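Local coordinates for phosphogluconate dehydrogenase NAD-binding putative C-terminal domain-containing protein (Sinorhizobium meliloti, PDB 4EZB) that is of unknown function but is probably an oxidoreductase akin to the 6-phosphogluconate dehydrogenases, with a likely nucleotide-binding domain joined to a helical one, at residues 199-202 with 203-207; 246-249 with 250-254; 289-293 with 294-298; 300-303 with 304-308. All coordinates share one frame; numbering follows the deposited sequence.

Following the chain, contact 1 lies on helix 190-218, contact 2 on helix 238-268, contact 3 where helix 275-291 ends and turns into the loop after it, and contact 4 at the start of helix 301-312. All are local and run in series: none nests in or crosses another, and only contact 3 turns the chain, leading one helix toward the next. Together they mark the C-terminal helical part of the fold. Contact 1 meets contact 2 through Glu-206 and Thr-249, while Phe-250 of contact 2 packs on Leu-296 of contact 3, and Phe-305 of contact 4 fits among Leu-246, Phe-250, Met-291 and Leu-296. Contact 1 also faces the second subunit.

Contact 1: 199-202 with 203-207; sequences SVMI and KGVEA
Lys-203 folds back one helical turn over Ser-199, within a buried part of helix 190-218. Its CB lies 3.2 Å from Ser-199 O, the same oxygen that takes the backbone N-H of Lys-203, at 2.8 Å from Lys-203 N to Ser-199 O. CG stands further off, and a bend at chi2 (82°) swings CD alongside the carbonyl, 3.7 Å between Lys-203 CD and Ser-199 O. CE then passes the serine hydroxyl, and NZ reaches it as a donor, Lys-203 NZ to Ser-199 OG being 3.1 Å. Beyond this hydroxyl NZ has a stronger partner, a salt bridge to Glu-259 on helix 238-268. On another side of the helix, Val-205 sets CG2 against the carbonyl of the turn before, 3.2 Å from Met-201 O, while Val-205 N donates to that oxygen. The selenomethionine methyl only grazes this branch, Met-201 CE to Val-205 CG2 being 4.5 Å. With Lys-203 cut back to an alanine, Glu-259 would probably lose its countercharge and Ser-199 OG this donor. The chemistry is thus divided: Val-200, Met-201, Ile-202 and Ala-207 pack on the second subunit, whereas a lysine ammonium held by a hydroxyl and a carboxylate ties helix 190-218 to helix 238-268 inside the domain.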
# COMPACT_ATOMS: atom_id res chain seq x y z
N SER A 199 -5.89 -4.94 8.93
CA SER A 199 -6.30 -3.61 8.46
C SER A 199 -5.26 -2.88 7.66
O SER A 199 -5.59 -2.10 6.77
CB SER A 199 -6.66 -2.72 9.65
OG SER A 199 -8.05 -2.74 9.84
N VAL A 200 -4.00 -3.14 7.99
CA VAL A 200 -2.87 -2.43 7.41
C VAL A 200 -2.76 -2.66 5.91
O VAL A 200 -2.62 -1.71 5.14
CB VAL A 200 -1.56 -2.77 8.14
CG1 VAL A 200 -0.33 -2.23 7.41
CG2 VAL A 200 -1.63 -2.22 9.55
N MSE A 201 -2.85 -3.92 5.50
CA MSE A 201 -2.80 -4.27 4.09
C MSE A 201 -4.01 -3.76 3.35
O MSE A 201 -3.90 -3.22 2.26
CB MSE A 201 -2.75 -5.79 3.99
CG MSE A 201 -1.35 -6.32 4.30
SE MSE A 201 0.02 -5.62 3.05
CE MSE A 201 -0.87 -5.84 1.30
N ILE A 202 -5.17 -3.91 3.97
CA ILE A 202 -6.43 -3.63 3.30
C ILE A 202 -6.64 -2.13 3.12
O ILE A 202 -6.90 -1.66 2.04
CB ILE A 202 -7.62 -4.29 4.05
CG1 ILE A 202 -7.44 -5.84 4.13
CG2 ILE A 202 -8.94 -3.89 3.40
CD1 ILE A 202 -8.48 -6.59 4.94
N LYS A 203 -6.50 -1.38 4.20
CA LYS A 203 -6.61 0.07 4.17
C LYS A 203 -5.38 0.78 3.61
O LYS A 203 -5.46 1.96 3.18
CB LYS A 203 -6.87 0.59 5.59
CG LYS A 203 -8.36 0.70 5.94
CD LYS A 203 -8.97 -0.62 6.36
CE LYS A 203 -10.12 -0.42 7.35
NZ LYS A 203 -10.37 -1.73 8.00
N GLY A 204 -4.24 0.09 3.66
CA GLY A 204 -3.01 0.55 3.05
C GLY A 204 -3.21 0.57 1.56
O GLY A 204 -2.90 1.56 0.89
N VAL A 205 -3.73 -0.52 1.02
CA VAL A 205 -4.03 -0.55 -0.40
C VAL A 205 -5.02 0.51 -0.87
O VAL A 205 -4.88 1.07 -1.96
CB VAL A 205 -4.57 -1.93 -0.82
CG1 VAL A 205 -5.24 -1.84 -2.17
CG2 VAL A 205 -3.42 -2.93 -0.91
N GLU A 206 -6.06 0.73 -0.07
CA GLU A 206 -7.06 1.73 -0.36
C GLU A 206 -6.43 3.12 -0.38
O GLU A 206 -6.70 3.93 -1.28
CB GLU A 206 -8.14 1.64 0.73
CG GLU A 206 -9.19 2.74 0.78
CD GLU A 206 -10.08 2.63 2.03
OE1 GLU A 206 -9.89 1.71 2.85
OE2 GLU A 206 -10.99 3.48 2.22
N ALA A 207 -5.61 3.40 0.62
CA ALA A 207 -4.85 4.65 0.71
C ALA A 207 -3.88 4.83 -0.47
O ALA A 207 -3.77 5.93 -1.02
CB ALA A 207 -4.06 4.66 2.02

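Contact 2: 246-249 with 250-254; sequences LSRT and FEHGA
The His-252 imidazole takes Arg-248 at its edge and the CB of its neighbour Glu-251 on one face, 4.0 Å above the ring plane and over its centre. The guanidinium stands nearly upright to the ring, the two planes 86° apart. Arg-248 NE lies near the imidazole plane, 3.5 Å from His-252 ND1, and Arg-248 NH2 comes to 3.7 Å from His-252 CE1. Bends at chi2 (68°) and chi3 carry the arginine chain forward along the helix, toward the next turn, to this edge. Beneath the pair the helix bond from His-252 N to Arg-248 O measures 2.9 Å, and that from Glu-251 N to Ser-247 O is almost straight (174°). Phe-250 turns otherwise: its CB rests 3.5 Å from Ser-247 O, and its ring leads away to Met-291 and Leu-296. Thr-249 OG1 bonds to Tyr-245 O and probably also to Glu-206 on helix 190-218, though that distance is very short. Replacing Arg-248 by an alanine would probably leave the ND1-CE1 edge of His-252 without its polar neighbour and the ring less restricted in its rotation. The chemistry suggests a loose side-chain contact on the partly exposed side of helix 238-268, where backbone bonds carry the turn, while Thr-249 and Phe-250 face the neighbouring helices and loop.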
# COMPACT_ATOMS: atom_id res chain seq x y z
N LEU A 246 -12.51 2.62 -3.06
CA LEU A 246 -12.79 4.03 -3.03
C LEU A 246 -14.25 4.25 -2.59
O LEU A 246 -14.54 5.22 -1.91
CB LEU A 246 -12.53 4.65 -4.41
CG LEU A 246 -11.22 5.40 -4.70
CD1 LEU A 246 -10.06 5.05 -3.78
CD2 LEU A 246 -10.81 5.21 -6.15
N SER A 247 -15.16 3.34 -2.95
CA SER A 247 -16.55 3.49 -2.49
C SER A 247 -16.65 3.22 -0.99
O SER A 247 -17.49 3.81 -0.30
CB SER A 247 -17.50 2.59 -3.27
OG SER A 247 -17.38 1.28 -2.80
N ARG A 248 -15.77 2.37 -0.49
CA ARG A 248 -15.59 2.18 0.93
C ARG A 248 -15.11 3.46 1.63
O ARG A 248 -15.59 3.81 2.71
CB ARG A 248 -14.60 1.02 1.17
CG ARG A 248 -15.14 -0.09 2.05
CD ARG A 248 -16.26 -0.91 1.41
NE ARG A 248 -17.21 -1.32 2.45
CZ ARG A 248 -17.03 -2.35 3.29
NH1 ARG A 248 -15.94 -3.10 3.22
NH2 ARG A 248 -17.96 -2.62 4.20
N THR A 249 -14.14 4.16 1.03
CA THR A 249 -13.68 5.47 1.54
C THR A 249 -14.83 6.49 1.52
O THR A 249 -14.98 7.27 2.47
CB THR A 249 -12.52 6.06 0.73
OG1 THR A 249 -11.54 5.05 0.47
CG2 THR A 249 -11.85 7.23 1.47
N PHE A 250 -15.63 6.48 0.45
CA PHE A 250 -16.77 7.39 0.34
C PHE A 250 -17.75 7.15 1.50
O PHE A 250 -17.98 8.05 2.32
CB PHE A 250 -17.46 7.22 -1.03
CG PHE A 250 -18.71 8.06 -1.20
CD1 PHE A 250 -18.68 9.45 -1.01
CD2 PHE A 250 -19.91 7.48 -1.57
CE1 PHE A 250 -19.81 10.22 -1.16
CE2 PHE A 250 -21.06 8.25 -1.72
CZ PHE A 250 -21.01 9.62 -1.52
N GLU A 251 -18.27 5.93 1.57
CA GLU A 251 -19.31 5.58 2.52
C GLU A 251 -18.82 5.54 3.97
O GLU A 251 -19.31 6.29 4.80
CB GLU A 251 -19.96 4.25 2.12
CG GLU A 251 -21.45 4.19 2.42
CD GLU A 251 -22.04 2.80 2.27
OE1 GLU A 251 -21.30 1.86 1.91
OE2 GLU A 251 -23.25 2.65 2.53
N HIS A 252 -17.83 4.71 4.26
CA HIS A 252 -17.44 4.45 5.66
C HIS A 252 -16.10 5.06 6.04
O HIS A 252 -15.45 4.60 6.97
CB HIS A 252 -17.37 2.93 5.94
CG HIS A 252 -18.55 2.16 5.44
ND1 HIS A 252 -18.45 1.26 4.40
CD2 HIS A 252 -19.85 2.15 5.83
CE1 HIS A 252 -19.64 0.72 4.17
NE2 HIS A 252 -20.50 1.25 5.02
N GLY A 253 -15.68 6.11 5.34
CA GLY A 253 -14.34 6.67 5.55
C GLY A 253 -14.03 7.02 6.99
O GLY A 253 -12.91 6.82 7.46
N ALA A 254 -15.04 7.54 7.69
CA ALA A 254 -14.90 7.93 9.09
C ALA A 254 -14.48 6.74 9.96
O ALA A 254 -13.41 6.78 10.59
CB ALA A 254 -16.19 8.56 9.61

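Contact 3: 289-293 with 294-298; sequences AAMKD and QGLSV
Met-291 to Gln-294 form a type II beta turn at the end of helix 275-291, with Lys-292 extended (phi/psi -63°/139°) and Asp-293 at positive phi. One water bridges the ends of the turn: it donates to Met-291 O at 2.8 Å and accepts from Gln-294 N at 2.9 Å and from Leu-296 N at 3.0 Å. With CG beside the backbone N and a bend at chi2 (-61°), the Gln-294 side chain folds back over the turn. This lays Gln-294 CG 3.4 Å from Met-291 O and lets the amide reach the next carbonyl, in a weak bond of 3.3 Å from Gln-294 NE2 to Lys-292 O. Gly-295, also at positive phi, passes the chain on to Leu-296. There the leucine crosses the selenomethionine Met-291 at about a right angle, Leu-296 CD1 touching Met-291 CB at 3.7 Å and lying 4.0 Å from Met-291 SE. Phe-250 and Phe-305 continue this apolar patch, and Ala-290 O receives Arg-312 of the next helix. The arrangement is a helix C terminus running into a water-mediated type II turn, here the connection from helix 275-291 toward helix 301-312.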
# COMPACT_ATOMS: atom_id res chain seq x y z
N ALA A 289 -13.36 13.24 3.66
CA ALA A 289 -13.72 14.67 3.78
C ALA A 289 -13.84 15.30 2.39
O ALA A 289 -14.85 15.95 2.08
CB ALA A 289 -12.68 15.41 4.63
N ALA A 290 -12.82 15.09 1.57
CA ALA A 290 -12.78 15.62 0.21
C ALA A 290 -14.03 15.26 -0.60
O ALA A 290 -14.52 16.08 -1.38
CB ALA A 290 -11.52 15.13 -0.50
N MSE A 291 -14.55 14.05 -0.40
CA MSE A 291 -15.67 13.57 -1.21
C MSE A 291 -17.07 13.90 -0.72
O MSE A 291 -18.02 13.81 -1.49
CB MSE A 291 -15.55 12.06 -1.38
CG MSE A 291 -14.37 11.74 -2.30
SE MSE A 291 -14.43 9.82 -2.78
CE MSE A 291 -13.67 9.18 -1.07
N LYS A 292 -17.21 14.29 0.55
CA LYS A 292 -18.51 14.63 1.14
C LYS A 292 -19.13 15.85 0.45
O LYS A 292 -18.42 16.81 0.14
CB LYS A 292 -18.37 14.92 2.64
CG LYS A 292 -18.45 13.71 3.58
CD LYS A 292 -19.75 13.64 4.39
CE LYS A 292 -20.05 14.94 5.16
NZ LYS A 292 -21.12 14.84 6.20
N ASP A 293 -20.45 15.81 0.21
CA ASP A 293 -21.24 16.95 -0.35
C ASP A 293 -20.78 17.39 -1.76
O ASP A 293 -20.76 18.58 -2.09
CB ASP A 293 -21.25 18.16 0.61
CG ASP A 293 -22.02 17.87 1.92
OD1 ASP A 293 -23.27 17.98 1.94
OD2 ASP A 293 -21.36 17.58 2.95
N GLN A 294 -20.43 16.40 -2.58
CA GLN A 294 -19.94 16.61 -3.95
C GLN A 294 -20.85 15.91 -4.98
O GLN A 294 -20.51 15.83 -6.16
CB GLN A 294 -18.49 16.10 -4.10
CG GLN A 294 -17.48 16.72 -3.14
CD GLN A 294 -17.35 18.23 -3.31
OE1 GLN A 294 -17.10 18.72 -4.41
NE2 GLN A 294 -17.53 18.97 -2.22
N GLY A 295 -21.99 15.40 -4.52
CA GLY A 295 -22.98 14.77 -5.39
C GLY A 295 -22.59 13.40 -5.89
O GLY A 295 -23.13 12.92 -6.89
N LEU A 296 -21.64 12.78 -5.19
CA LEU A 296 -21.17 11.43 -5.50
C LEU A 296 -22.11 10.40 -4.90
O LEU A 296 -22.81 10.70 -3.94
CB LEU A 296 -19.79 11.20 -4.90
CG LEU A 296 -18.62 11.97 -5.51
CD1 LEU A 296 -17.40 11.82 -4.60
CD2 LEU A 296 -18.35 11.44 -6.91
N SER A 297 -22.08 9.19 -5.45
CA SER A 297 -22.86 8.05 -4.98
C SER A 297 -21.92 6.85 -4.79
O SER A 297 -20.95 6.72 -5.55
CB SER A 297 -23.96 7.75 -6.00
OG SER A 297 -24.44 6.42 -5.92
N VAL A 298 -22.20 5.97 -3.81
CA VAL A 298 -21.34 4.78 -3.56
C VAL A 298 -21.21 3.91 -4.81
O VAL A 298 -20.28 3.12 -4.95
CB VAL A 298 -21.83 3.92 -2.36
CG1 VAL A 298 -22.03 4.77 -1.10
CG2 VAL A 298 -23.12 3.18 -2.69
O HOH W 1 -20.65 13.47 -2.43

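Contact 4: 300-303 with 304-308; sequences DGYR and GFVPV
The first turns of helix 301-312 bring Tyr-302 against Val-306 and fold Phe-305 back toward Asp-300. Val-306 N gives Tyr-302 O a bond of 2.8 Å. Alongside it Val-306 CG2 meets Tyr-302 CB at 3.9 Å, approaching the tyrosine ring at its edge. Tyr-302 holds CG between its backbone N and carbonyl carbon (chi1 78°), the crowded position, and sends its ring outward across the helix start, where Arg-303 CG lies over one face, offset toward the rim. The tyrosine hydroxyl in turn sits 3.0 Å above the guanidinium plane of Arg-303, over its centre, but its strongest polar partner is Glu-223, with Arg-239 adding a weak bond. Gly-304 N is held loosely, by a weak bond of 3.4 Å to Asp-300 O. Further bonds to Gly-301 O, a weak one from Gly-304 N and a plausible one from Phe-305 N, depend on an oxygen whose place is less sure. The phenyl ring of Phe-305 bends back so that Phe-305 CZ comes 4.3 Å from Asp-300 CB, and it packs on Leu-246 and Ser-247 of helix 238-268. Further on, Pro-307 brings no N-H, and its CD is set against Arg-303 O at 3.1 Å. Asp-300 ties the preceding loop through OD2 to Ser-297 N. A carbonyl faced by a proline CD instead of an N-H, with the helix kinked there, is the classic mark of a proline kink, here soon after the N terminus of the helix.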
# COMPACT_ATOMS: atom_id res chain seq x y z
N ASP A 300 -20.72 5.06 -7.83
CA ASP A 300 -20.10 5.86 -8.90
C ASP A 300 -18.76 5.39 -9.50
O ASP A 300 -18.38 5.83 -10.60
CB ASP A 300 -19.98 7.33 -8.46
CG ASP A 300 -21.26 8.11 -8.67
OD1 ASP A 300 -21.99 7.81 -9.63
OD2 ASP A 300 -21.53 9.03 -7.88
N GLY A 301 -18.05 4.50 -8.79
CA GLY A 301 -16.77 3.98 -9.26
C GLY A 301 -15.63 4.99 -9.22
O GLY A 301 -15.84 6.17 -8.89
N TYR A 302 -14.42 4.53 -9.57
CA TYR A 302 -13.23 5.40 -9.61
C TYR A 302 -13.36 6.49 -10.69
O TYR A 302 -13.01 7.65 -10.44
CB TYR A 302 -11.92 4.59 -9.79
CG TYR A 302 -11.68 4.11 -11.21
CD1 TYR A 302 -12.14 2.88 -11.64
CD2 TYR A 302 -11.00 4.92 -12.13
CE1 TYR A 302 -11.93 2.44 -12.93
CE2 TYR A 302 -10.78 4.50 -13.43
CZ TYR A 302 -11.25 3.26 -13.83
OH TYR A 302 -11.03 2.83 -15.12
N ARG A 303 -13.91 6.14 -11.85
CA ARG A 303 -14.19 7.13 -12.89
C ARG A 303 -14.95 8.31 -12.29
O ARG A 303 -14.67 9.45 -12.64
CB ARG A 303 -14.95 6.54 -14.07
CG ARG A 303 -14.09 5.60 -14.90
CD ARG A 303 -14.94 4.82 -15.90
NE ARG A 303 -14.14 3.91 -16.73
CZ ARG A 303 -13.87 2.63 -16.44
NH1 ARG A 303 -14.32 2.06 -15.32
NH2 ARG A 303 -13.13 1.90 -17.28
N GLY A 304 -15.85 8.04 -11.34
CA GLY A 304 -16.55 9.07 -10.57
C GLY A 304 -15.74 9.72 -9.46
O GLY A 304 -15.63 10.94 -9.43
N PHE A 305 -15.17 8.92 -8.55
CA PHE A 305 -14.47 9.48 -7.36
C PHE A 305 -13.16 10.24 -7.66
O PHE A 305 -12.85 11.26 -7.01
CB PHE A 305 -14.16 8.38 -6.32
CG PHE A 305 -15.35 7.55 -5.91
CD1 PHE A 305 -16.42 8.11 -5.23
CD2 PHE A 305 -15.38 6.18 -6.18
CE1 PHE A 305 -17.51 7.33 -4.85
CE2 PHE A 305 -16.46 5.40 -5.81
CZ PHE A 305 -17.53 5.98 -5.15
N VAL A 306 -12.38 9.69 -8.59
CA VAL A 306 -11.02 10.14 -8.79
C VAL A 306 -10.96 11.61 -9.22
O VAL A 306 -10.17 12.38 -8.66
CB VAL A 306 -10.20 9.17 -9.70
CG1 VAL A 306 -8.86 9.76 -10.09
CG2 VAL A 306 -9.95 7.86 -8.97
N PRO A 307 -11.82 12.03 -10.17
CA PRO A 307 -11.76 13.47 -10.54
C PRO A 307 -12.13 14.38 -9.38
O PRO A 307 -11.59 15.50 -9.25
CB PRO A 307 -12.77 13.59 -11.69
CG PRO A 307 -12.77 12.22 -12.29
CD PRO A 307 -12.62 11.26 -11.14
N VAL A 308 -13.00 13.89 -8.51
CA VAL A 308 -13.38 14.66 -7.36
C VAL A 308 -12.21 14.78 -6.39
O VAL A 308 -11.86 15.90 -5.99
CB VAL A 308 -14.68 14.15 -6.70
CG1 VAL A 308 -14.86 14.79 -5.33
CG2 VAL A 308 -15.87 14.47 -7.60